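Local coordinates for UPF0255 protein frsA (Vibrio vulnificus, PDB 4I4C) that probably hydrolyses carboxylic esters to an alcohol and a carboxylate, as a member of the FrsA family of alpha/beta-hydrolases, at residues 20-25 with 48-53; 73-78 with 85-90; 103-108 with 129-134; 136-141 with 317-322. All coordinates share one frame; numbering follows the deposited sequence.

Interactions 1 to 3 lie wholly in the helical region that precedes the mixed sheet in the chain, and they follow one another in series; interaction 4 then joins that region to helix 314-323, which falls between sheet strands 291-295 and 358-363. Interaction 1 sits between its neighbours, its centre about 10 Å from that of interaction 2 and about 9 Å from that of interaction 4. Polar bonds from Tyr49 and Arg50 to Asp88, and from Tyr49 to Asp318, connect the three. Interaction 3, about 17 Å from interaction 1 between centres, packs helices 98-114 and 121-136, the latter leading into the loop of interaction 4. Interaction 4 alone of the four reaches beyond the N-terminal helical region.

Interaction 1: 20-25 with 48-53; sequences AKETSA and WYRNLR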
# COMPACT_ATOMS: atom_id res chain seq x y z
N ALA A 20 11.96 15.72 16.87
CA ALA A 20 10.83 14.79 16.95
C ALA A 20 11.24 13.38 17.40
O ALA A 20 12.35 12.92 17.14
CB ALA A 20 10.08 14.73 15.63
N LYS A 21 10.32 12.71 18.10
CA LYS A 21 10.57 11.37 18.60
C LYS A 21 10.78 10.41 17.43
O LYS A 21 10.04 10.44 16.45
CB LYS A 21 9.40 10.92 19.48
CG LYS A 21 9.75 9.84 20.49
CD LYS A 21 8.56 9.53 21.40
CE LYS A 21 8.98 8.81 22.67
NZ LYS A 21 9.71 7.53 22.40
N GLU A 22 11.81 9.57 17.53
CA GLU A 22 12.19 8.71 16.42
C GLU A 22 11.22 7.53 16.24
O GLU A 22 10.80 6.90 17.21
CB GLU A 22 13.61 8.20 16.59
CG GLU A 22 14.20 7.57 15.33
CD GLU A 22 13.86 6.08 15.19
OE1 GLU A 22 13.92 5.36 16.21
OE2 GLU A 22 13.54 5.65 14.06
N THR A 23 10.93 7.26 14.97
CA THR A 23 9.97 6.24 14.53
C THR A 23 10.00 4.92 15.31
O THR A 23 8.97 4.48 15.82
CB THR A 23 10.14 5.94 13.03
OG1 THR A 23 10.13 7.18 12.31
CG2 THR A 23 9.00 5.06 12.50
N SER A 24 11.17 4.30 15.39
CA SER A 24 11.25 3.00 16.06
C SER A 24 10.95 3.04 17.57
O SER A 24 10.79 1.99 18.20
CB SER A 24 12.58 2.29 15.77
OG SER A 24 13.66 2.88 16.48
N ALA A 25 10.85 4.23 18.14
CA ALA A 25 10.71 4.40 19.58
C ALA A 25 9.28 4.80 19.93
O ALA A 25 8.92 4.88 21.10
CB ALA A 25 11.71 5.47 20.10
N TRP A 48 18.39 -2.93 9.69
CA TRP A 48 17.44 -1.87 9.46
C TRP A 48 16.24 -2.13 10.33
O TRP A 48 15.88 -3.28 10.54
CB TRP A 48 17.00 -1.85 7.98
CG TRP A 48 18.10 -1.60 7.01
CD1 TRP A 48 18.84 -2.54 6.35
CD2 TRP A 48 18.60 -0.32 6.58
NE1 TRP A 48 19.76 -1.93 5.54
CE2 TRP A 48 19.63 -0.57 5.66
CE3 TRP A 48 18.26 1.01 6.87
CZ2 TRP A 48 20.34 0.46 5.03
CZ3 TRP A 48 18.96 2.03 6.24
CH2 TRP A 48 19.99 1.75 5.33
N TYR A 49 15.64 -1.06 10.86
CA TYR A 49 14.36 -1.17 11.58
C TYR A 49 13.26 -1.42 10.55
O TYR A 49 12.55 -2.44 10.60
CB TYR A 49 14.08 0.11 12.37
CG TYR A 49 12.60 0.35 12.64
CD1 TYR A 49 11.90 -0.44 13.54
CD2 TYR A 49 11.92 1.37 11.97
CE1 TYR A 49 10.53 -0.22 13.76
CE2 TYR A 49 10.58 1.60 12.20
CZ TYR A 49 9.89 0.81 13.09
OH TYR A 49 8.54 1.06 13.29
N ARG A 50 13.13 -0.49 9.61
CA ARG A 50 12.19 -0.65 8.50
C ARG A 50 12.52 -1.87 7.65
O ARG A 50 13.67 -2.23 7.49
CB ARG A 50 12.22 0.59 7.62
CG ARG A 50 11.57 1.78 8.28
CD ARG A 50 11.95 3.06 7.57
NE ARG A 50 11.38 4.23 8.24
CZ ARG A 50 11.97 4.91 9.23
NH1 ARG A 50 13.14 4.51 9.72
NH2 ARG A 50 11.37 5.97 9.74
N ASN A 51 11.49 -2.53 7.12
CA ASN A 51 11.71 -3.46 6.04
C ASN A 51 11.97 -2.65 4.78
O ASN A 51 11.11 -1.91 4.32
CB ASN A 51 10.52 -4.41 5.85
CG ASN A 51 10.77 -5.45 4.76
OD1 ASN A 51 10.06 -5.48 3.76
ND2 ASN A 51 11.80 -6.28 4.93
N LEU A 52 13.18 -2.77 4.26
CA LEU A 52 13.60 -2.08 3.04
C LEU A 52 12.94 -2.70 1.81
O LEU A 52 13.02 -3.92 1.60
CB LEU A 52 15.11 -2.19 2.89
CG LEU A 52 15.90 -0.91 3.06
CD1 LEU A 52 15.46 -0.20 4.32
CD2 LEU A 52 17.39 -1.24 3.08
N ARG A 53 12.31 -1.85 1.01
CA ARG A 53 11.63 -2.28 -0.21
C ARG A 53 12.31 -1.69 -1.46
O ARG A 53 11.64 -1.10 -2.31
CB ARG A 53 10.19 -1.78 -0.17
CG ARG A 53 9.46 -2.05 1.14
CD ARG A 53 8.50 -3.21 1.01
NE ARG A 53 8.08 -3.72 2.32
CZ ARG A 53 6.93 -3.42 2.92
NH1 ARG A 53 6.06 -2.62 2.33
NH2 ARG A 53 6.65 -3.94 4.11
O HOH W 1 13.30 7.06 11.88
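Ser24 and Tyr49 mark the closest backbone approach, 6.9 Å between their CA atoms, where the start of the short helix 23-26 faces an irregular loop between helices 31-44 and 54-60. Tyr49 turns its ring face to this helix. With CG anti to the backbone N (chi1 155°), the ring receives Ser24 CB over its centre in a CH-pi contact, CB standing 3.6 Å from the ring centroid and 13° off the normal. Thr23 adds its methyl, CG2 approaching Tyr49 CE2 obliquely at 3.8 Å, and the two side chains cross at about a right angle.

Beside the ring the contact becomes polar. Glu22, at the N-cap position, takes the amide of Ser24 on OE2 in a nearly straight bond (174°, 3.0 Å), approached from above the carboxylate plane, while Ser24 OG donates to the syn lone pair of OE1. Glu22 OE2 also accepts from a water at 2.6 Å. That water in turn accepts from Arg50 NH2 at 3.1 Å, lying in the guanidinium plane. The charges of Glu22 and Arg50 are therefore bridged by water, with OE2 and NH1 still 4.5 Å apart. Elsewhere Arg50 forms a salt bridge with Asp88, donates through NE to Tyr137 O and makes a cation-pi contact with Trp98; Thr23 OG1 is bonded to Asp143, and Tyr49 OH to Asp318.

Because Glu22 and Arg50 are buried, the capping bonds, the water bridge and the Asp88 salt bridge probably offset the cost of keeping both groups charged, while Ser24 CB covers one face of the Tyr49 ring.

Interaction 2: 73-78 with 85-90; sequences RIASSK and QWLDTV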
# COMPACT_ATOMS: atom_id res chain seq x y z
N ARG A 73 23.51 7.95 2.72
CA ARG A 73 23.58 9.05 3.68
C ARG A 73 22.92 8.66 5.02
O ARG A 73 23.33 9.13 6.08
CB ARG A 73 22.93 10.32 3.12
CG ARG A 73 23.75 11.06 2.05
CD ARG A 73 22.95 12.23 1.51
NE ARG A 73 23.76 13.13 0.68
CZ ARG A 73 24.44 14.17 1.14
NH1 ARG A 73 24.40 14.48 2.43
NH2 ARG A 73 25.15 14.93 0.31
N ILE A 74 21.91 7.78 4.96
CA ILE A 74 21.23 7.28 6.14
C ILE A 74 22.11 6.27 6.90
O ILE A 74 22.26 6.35 8.12
CB ILE A 74 19.90 6.56 5.77
CG1 ILE A 74 18.83 7.57 5.33
CG2 ILE A 74 19.41 5.69 6.94
CD1 ILE A 74 17.58 6.90 4.73
N ALA A 75 22.67 5.33 6.16
CA ALA A 75 23.47 4.27 6.79
C ALA A 75 24.88 4.75 7.22
O ALA A 75 25.47 4.17 8.13
CB ALA A 75 23.57 3.09 5.88
N SER A 76 25.39 5.79 6.56
CA SER A 76 26.73 6.35 6.84
C SER A 76 26.75 7.32 7.99
O SER A 76 27.81 7.76 8.41
CB SER A 76 27.29 7.12 5.64
OG SER A 76 27.75 6.24 4.64
N SER A 77 25.58 7.71 8.47
CA SER A 77 25.50 8.78 9.44
C SER A 77 26.23 8.47 10.75
O SER A 77 26.24 7.33 11.22
CB SER A 77 24.06 9.18 9.71
OG SER A 77 24.00 10.23 10.65
N LYS A 78 26.86 9.51 11.31
CA LYS A 78 27.55 9.43 12.59
C LYS A 78 26.63 9.86 13.72
O LYS A 78 26.96 9.71 14.89
CB LYS A 78 28.80 10.31 12.60
CG LYS A 78 29.80 10.01 11.50
CD LYS A 78 30.44 8.65 11.70
CE LYS A 78 31.80 8.58 11.01
NZ LYS A 78 32.79 9.51 11.65
N GLN A 85 22.18 -0.84 15.96
CA GLN A 85 22.03 -1.99 15.05
C GLN A 85 21.20 -1.60 13.83
O GLN A 85 21.40 -2.12 12.73
CB GLN A 85 21.37 -3.17 15.76
CG GLN A 85 21.31 -4.45 14.92
CD GLN A 85 20.60 -5.60 15.62
OE1 GLN A 85 20.90 -5.93 16.76
NE2 GLN A 85 19.63 -6.22 14.92
N TRP A 86 20.24 -0.69 14.05
CA TRP A 86 19.29 -0.29 13.02
C TRP A 86 19.70 1.04 12.37
O TRP A 86 19.47 2.11 12.93
CB TRP A 86 17.88 -0.20 13.63
CG TRP A 86 17.29 -1.55 13.99
CD1 TRP A 86 17.72 -2.78 13.57
CD2 TRP A 86 16.17 -1.79 14.85
NE1 TRP A 86 16.93 -3.77 14.10
CE2 TRP A 86 15.97 -3.19 14.89
CE3 TRP A 86 15.31 -0.97 15.58
CZ2 TRP A 86 14.95 -3.78 15.63
CZ3 TRP A 86 14.30 -1.56 16.33
CH2 TRP A 86 14.13 -2.94 16.35
N LEU A 87 20.28 0.95 11.18
CA LEU A 87 20.88 2.10 10.50
C LEU A 87 19.92 3.26 10.23
O LEU A 87 20.33 4.42 10.24
CB LEU A 87 21.56 1.65 9.20
CG LEU A 87 22.64 0.60 9.44
CD1 LEU A 87 23.23 0.07 8.14
CD2 LEU A 87 23.74 1.17 10.34
N ASP A 88 18.65 2.95 10.01
CA ASP A 88 17.64 3.97 9.73
C ASP A 88 17.04 4.65 10.97
O ASP A 88 16.04 5.36 10.87
CB ASP A 88 16.50 3.36 8.90
CG ASP A 88 15.94 2.10 9.53
OD1 ASP A 88 16.74 1.30 10.07
OD2 ASP A 88 14.70 1.91 9.50
N THR A 89 17.65 4.48 12.15
CA THR A 89 17.06 5.13 13.33
C THR A 89 17.83 6.34 13.89
O THR A 89 17.76 6.61 15.09
CB THR A 89 16.72 4.14 14.48
OG1 THR A 89 17.93 3.59 15.04
CG2 THR A 89 15.79 2.99 13.98
N VAL A 90 18.53 7.07 13.04
CA VAL A 90 19.10 8.35 13.46
C VAL A 90 17.97 9.22 14.02
O VAL A 90 16.93 9.39 13.38
CB VAL A 90 19.82 9.09 12.30
CG1 VAL A 90 19.97 10.58 12.62
CG2 VAL A 90 21.17 8.46 12.04
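Leu87 and Ala75 meet because Leu87 CG stands anti to its own carbonyl carbon (chi1 -58°) and CD1 continues in an extended course (chi2 175°), reaching Ala75 CB at 3.8 Å. Ile74 uses the branch that lies anti to its backbone N: CG2 comes to 3.7 Å from Asp88 CA, packing on the backbone rather than on the carboxylate, which is taken up by Tyr49 N and Arg50. Farther along, Val90 CG2 rests against Ser77, 3.6 Å from OG, a hydroxyl that is bonded to His79 N.

No hydrogen bond passes directly between the segments. The carbonyl oxygens of Ile74 and Leu87, both acceptors, nevertheless stand 3.5 Å apart. Arg81, in the intervening loop, reconciles them: its NE donates to Leu87 O and its NH2 to Ile74 O and Ser77 O.

Thr89 N bonds Trp86 O at 3.1 Å, closing residues 86-89 into a type I beta turn, and Thr89 OG1 donates to the same oxygen at 3.0 Å. The C-terminal end of helix 64-75 is thus followed by a loop whose type I turn folds back on it, while an arginine of the loop binds carbonyls of both the helix end and the turn.

Interaction 3: 103-108 with 129-134; sequences TRLGME and SLCYSI
Gly106 and Cys131 bring the two backbones to 4.9 Å between CA atoms, on helical segments that run antiparallel (169° between N-to-C directions) with axes 7.7 Å apart at closest approach. The absence of a side chain on Gly106 permits this close approach: Cys131 CB lies directly on the Gly106 backbone, 3.6 Å from its N. The sulfur of Cys131, anti to its carbonyl carbon, extends past the glycine to the neighbouring Leu105, with SG 3.6 Å from CD2.

Tyr132, the next residue, also packs on Gly106. CG is anti to the carbonyl carbon (chi1 -67°), and the ring beyond it reaches over the glycine, whose CA makes an off-centre CH-pi contact 4.2 Å from the ring centroid and 29° off the normal. Nothing larger than hydrogen on Gly106 separates the ring from the helix backbone. Helices 98-114 and 121-136 are consecutive and joined by a short connection, so the pair forms an antiparallel alpha-alpha hairpin, with Gly106 of one arm packed against Cys131 and Tyr132 of the other.

Around the ring, Thr103 supplies both backbone and methyl: its O is 3.6 Å and its CG2 3.8 Å from Tyr132 CE1. Met107 crosses the tyrosine at about a right angle and places CG 3.3 Å from OH. The hydroxyl is not left to this apolar neighbour, since it hydrogen-bonds Gln110 OE1, about one turn beyond Met107 on helix 98-114. Leu152 and Ala153 of helix 144-163 touch Tyr132 too, while Leu105 reaches Glu66 and Val70 of helix 64-75.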
# COMPACT_ATOMS: atom_id res chain seq x y z
N THR A 103 13.05 13.17 2.35
CA THR A 103 12.39 14.44 2.03
C THR A 103 13.32 15.33 1.20
O THR A 103 12.87 16.03 0.29
CB THR A 103 11.90 15.14 3.31
OG1 THR A 103 10.88 14.35 3.92
CG2 THR A 103 11.33 16.51 3.01
N ARG A 104 14.62 15.26 1.49
CA ARG A 104 15.62 15.96 0.68
C ARG A 104 15.53 15.59 -0.78
O ARG A 104 15.63 16.46 -1.64
CB ARG A 104 17.03 15.62 1.14
CG ARG A 104 17.51 16.40 2.30
CD ARG A 104 18.96 16.01 2.58
NE ARG A 104 19.89 17.04 2.13
CZ ARG A 104 21.20 17.01 2.39
NH1 ARG A 104 21.71 15.99 3.07
NH2 ARG A 104 21.99 17.99 1.97
N LEU A 105 15.41 14.30 -1.06
CA LEU A 105 15.27 13.83 -2.44
C LEU A 105 13.96 14.32 -3.04
O LEU A 105 13.93 14.79 -4.17
CB LEU A 105 15.39 12.29 -2.54
CG LEU A 105 15.40 11.74 -3.97
CD1 LEU A 105 16.55 12.29 -4.84
CD2 LEU A 105 15.40 10.20 -4.00
N GLY A 106 12.87 14.23 -2.27
CA GLY A 106 11.62 14.83 -2.71
C GLY A 106 11.75 16.30 -3.11
O GLY A 106 11.24 16.73 -4.15
N MET A 107 12.45 17.08 -2.30
CA MET A 107 12.55 18.51 -2.57
C MET A 107 13.39 18.80 -3.80
O MET A 107 13.20 19.82 -4.47
CB MET A 107 13.05 19.25 -1.34
CG MET A 107 12.06 19.23 -0.19
SD MET A 107 12.75 19.95 1.33
CE MET A 107 11.27 20.19 2.31
N GLU A 108 14.30 17.88 -4.12
CA GLU A 108 15.17 18.00 -5.29
C GLU A 108 14.39 17.75 -6.57
O GLU A 108 14.61 18.40 -7.61
CB GLU A 108 16.34 17.00 -5.18
CG GLU A 108 17.40 17.17 -6.25
CD GLU A 108 18.24 18.44 -6.05
OE1 GLU A 108 18.11 19.12 -5.01
OE2 GLU A 108 19.04 18.75 -6.96
N SER A 129 6.37 13.12 -4.88
CA SER A 129 5.31 12.55 -4.07
C SER A 129 5.73 11.22 -3.51
O SER A 129 5.52 10.94 -2.33
CB SER A 129 4.05 12.32 -4.91
OG SER A 129 2.98 11.93 -4.07
N LEU A 130 6.34 10.40 -4.36
CA LEU A 130 6.77 9.07 -3.96
C LEU A 130 7.88 9.15 -2.93
O LEU A 130 7.90 8.37 -1.95
CB LEU A 130 7.25 8.29 -5.17
CG LEU A 130 7.58 6.83 -4.88
CD1 LEU A 130 6.38 6.14 -4.29
CD2 LEU A 130 8.02 6.17 -6.17
N CYS A 131 8.82 10.07 -3.14
CA CYS A 131 9.92 10.23 -2.18
C CYS A 131 9.40 10.64 -0.82
O CYS A 131 9.86 10.14 0.20
CB CYS A 131 10.96 11.23 -2.68
SG CYS A 131 11.84 10.62 -4.11
N TYR A 132 8.42 11.55 -0.80
CA TYR A 132 7.78 11.99 0.43
C TYR A 132 7.02 10.86 1.14
O TYR A 132 7.02 10.79 2.37
CB TYR A 132 6.81 13.14 0.14
CG TYR A 132 7.45 14.43 -0.29
CD1 TYR A 132 8.65 14.86 0.28
CD2 TYR A 132 6.89 15.20 -1.29
CE1 TYR A 132 9.25 16.03 -0.12
CE2 TYR A 132 7.49 16.38 -1.71
CZ TYR A 132 8.67 16.79 -1.11
OH TYR A 132 9.29 17.96 -1.51
N SER A 133 6.34 10.02 0.36
CA SER A 133 5.64 8.85 0.89
C SER A 133 6.62 7.89 1.56
O SER A 133 6.41 7.45 2.69
CB SER A 133 4.85 8.13 -0.21
OG SER A 133 4.27 6.93 0.28
N ILE A 134 7.70 7.57 0.86
CA ILE A 134 8.76 6.75 1.44
C ILE A 134 9.37 7.39 2.71
O ILE A 134 9.67 6.70 3.69
CB ILE A 134 9.86 6.48 0.40
CG1 ILE A 134 9.30 5.61 -0.72
CG2 ILE A 134 11.08 5.86 1.06
CD1 ILE A 134 10.09 5.63 -2.01

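Interaction 4: 136-141 with 317-322; sequences GYPHLK and LDVLAS
Lys141 and Ser322 make the direct hydrogen bond of the contact: the amide N of Lys141 donates to Ser322 OG at 2.8 Å, with an N-H...O angle of 152°. Ser322 OG is set anti to its own backbone N (chi1 -159°), and it also lies 3.3 Å from Lys141 CB. Next to this bond Leu140 sends CD2 onto the helix backbone, 3.6 Å from Asp318 O, and CD1 to 4.0 Å from Asp318 CB. Pro138 adds an apolar contact, its CB meeting Val319 CG2 at 3.6 Å.

A cis peptide bond precedes Pro138, and His139 N bonds Gly136 O at 2.7 Å across the turn. With the proline third of the four residues this is a type VI beta turn that starts at the last residue of helix 121-136. Helix 314-323 is inserted between strands 291-295 and 358-363 of the sheet, consistent with the cap insertion of alpha/beta-hydrolases, and the turn packs the N-terminal helical region against it.

Farther out, Arg323 donates to the carbonyls of Pro138 and His139, and the carboxylate of Asp318 is bonded to Tyr29 OH. The side chain of Val319 lies about 6 Å from the bound hexanoic acid.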
# COMPACT_ATOMS: atom_id res chain seq x y z
N GLY A 136 7.84 9.00 4.88
CA GLY A 136 6.93 8.76 5.98
C GLY A 136 6.75 7.28 6.30
O GLY A 136 6.27 6.90 7.38
N TYR A 137 7.10 6.43 5.35
CA TYR A 137 6.96 4.98 5.53
C TYR A 137 7.66 4.57 6.82
O TYR A 137 8.79 5.03 7.08
CB TYR A 137 7.60 4.26 4.34
CG TYR A 137 7.86 2.78 4.49
CD1 TYR A 137 6.88 1.83 4.17
CD2 TYR A 137 9.11 2.31 4.89
CE1 TYR A 137 7.14 0.47 4.29
CE2 TYR A 137 9.38 0.95 5.00
CZ TYR A 137 8.39 0.03 4.69
OH TYR A 137 8.66 -1.34 4.80
N PRO A 138 7.00 3.71 7.63
CA PRO A 138 5.72 3.03 7.35
C PRO A 138 4.46 3.73 7.89
O PRO A 138 3.45 3.05 8.15
CB PRO A 138 5.90 1.71 8.08
CG PRO A 138 6.62 2.13 9.34
CD PRO A 138 7.62 3.19 8.86
N HIS A 139 4.50 5.04 8.09
CA HIS A 139 3.29 5.81 8.37
C HIS A 139 2.64 5.44 9.70
O HIS A 139 1.44 5.15 9.76
CB HIS A 139 2.30 5.68 7.21
CG HIS A 139 2.94 5.91 5.88
ND1 HIS A 139 3.44 7.14 5.51
CD2 HIS A 139 3.17 5.08 4.84
CE1 HIS A 139 3.95 7.06 4.30
NE2 HIS A 139 3.79 5.82 3.86
N LEU A 140 3.45 5.42 10.75
CA LEU A 140 2.96 5.27 12.11
C LEU A 140 2.20 6.53 12.50
O LEU A 140 2.63 7.64 12.16
CB LEU A 140 4.13 5.04 13.06
CG LEU A 140 4.92 3.74 12.85
CD1 LEU A 140 5.85 3.49 14.01
CD2 LEU A 140 3.98 2.55 12.65
N LYS A 141 1.08 6.38 13.19
CA LYS A 141 0.14 7.49 13.34
C LYS A 141 0.67 8.59 14.25
O LYS A 141 0.33 9.77 14.10
CB LYS A 141 -1.25 7.02 13.80
CG LYS A 141 -1.35 6.65 15.27
CD LYS A 141 -2.70 6.01 15.59
CE LYS A 141 -3.86 6.86 15.08
NZ LYS A 141 -5.16 6.11 15.13
N LEU A 317 4.77 -5.20 13.57
CA LEU A 317 3.98 -5.08 14.79
C LEU A 317 3.66 -3.61 15.09
O LEU A 317 2.56 -3.30 15.55
CB LEU A 317 4.71 -5.76 15.95
CG LEU A 317 4.86 -7.28 15.80
CD1 LEU A 317 5.87 -7.84 16.80
CD2 LEU A 317 3.51 -7.97 15.96
N ASP A 318 4.60 -2.70 14.80
CA ASP A 318 4.36 -1.27 14.99
C ASP A 318 3.25 -0.77 14.06
O ASP A 318 2.34 -0.05 14.48
CB ASP A 318 5.64 -0.43 14.75
CG ASP A 318 6.71 -0.58 15.85
OD1 ASP A 318 6.47 -1.20 16.92
OD2 ASP A 318 7.81 -0.03 15.64
N VAL A 319 3.33 -1.14 12.78
CA VAL A 319 2.27 -0.79 11.84
C VAL A 319 0.90 -1.34 12.28
O VAL A 319 -0.11 -0.63 12.20
CB VAL A 319 2.58 -1.30 10.41
CG1 VAL A 319 1.34 -1.23 9.53
CG2 VAL A 319 3.72 -0.51 9.81
N LEU A 320 0.87 -2.58 12.74
CA LEU A 320 -0.37 -3.20 13.19
C LEU A 320 -0.97 -2.48 14.41
O LEU A 320 -2.17 -2.19 14.44
CB LEU A 320 -0.15 -4.69 13.47
CG LEU A 320 0.07 -5.50 12.19
CD1 LEU A 320 0.51 -6.89 12.51
CD2 LEU A 320 -1.22 -5.50 11.37
N ALA A 321 -0.12 -2.18 15.39
CA ALA A 321 -0.53 -1.42 16.56
C ALA A 321 -1.10 -0.07 16.18
O ALA A 321 -2.08 0.39 16.76
CB ALA A 321 0.64 -1.25 17.52
N SER A 322 -0.47 0.59 15.21
CA SER A 322 -0.95 1.89 14.75
C SER A 322 -2.32 1.80 14.09
O SER A 322 -3.27 2.51 14.46
CB SER A 322 0.08 2.52 13.81
OG SER A 322 -0.07 3.92 13.73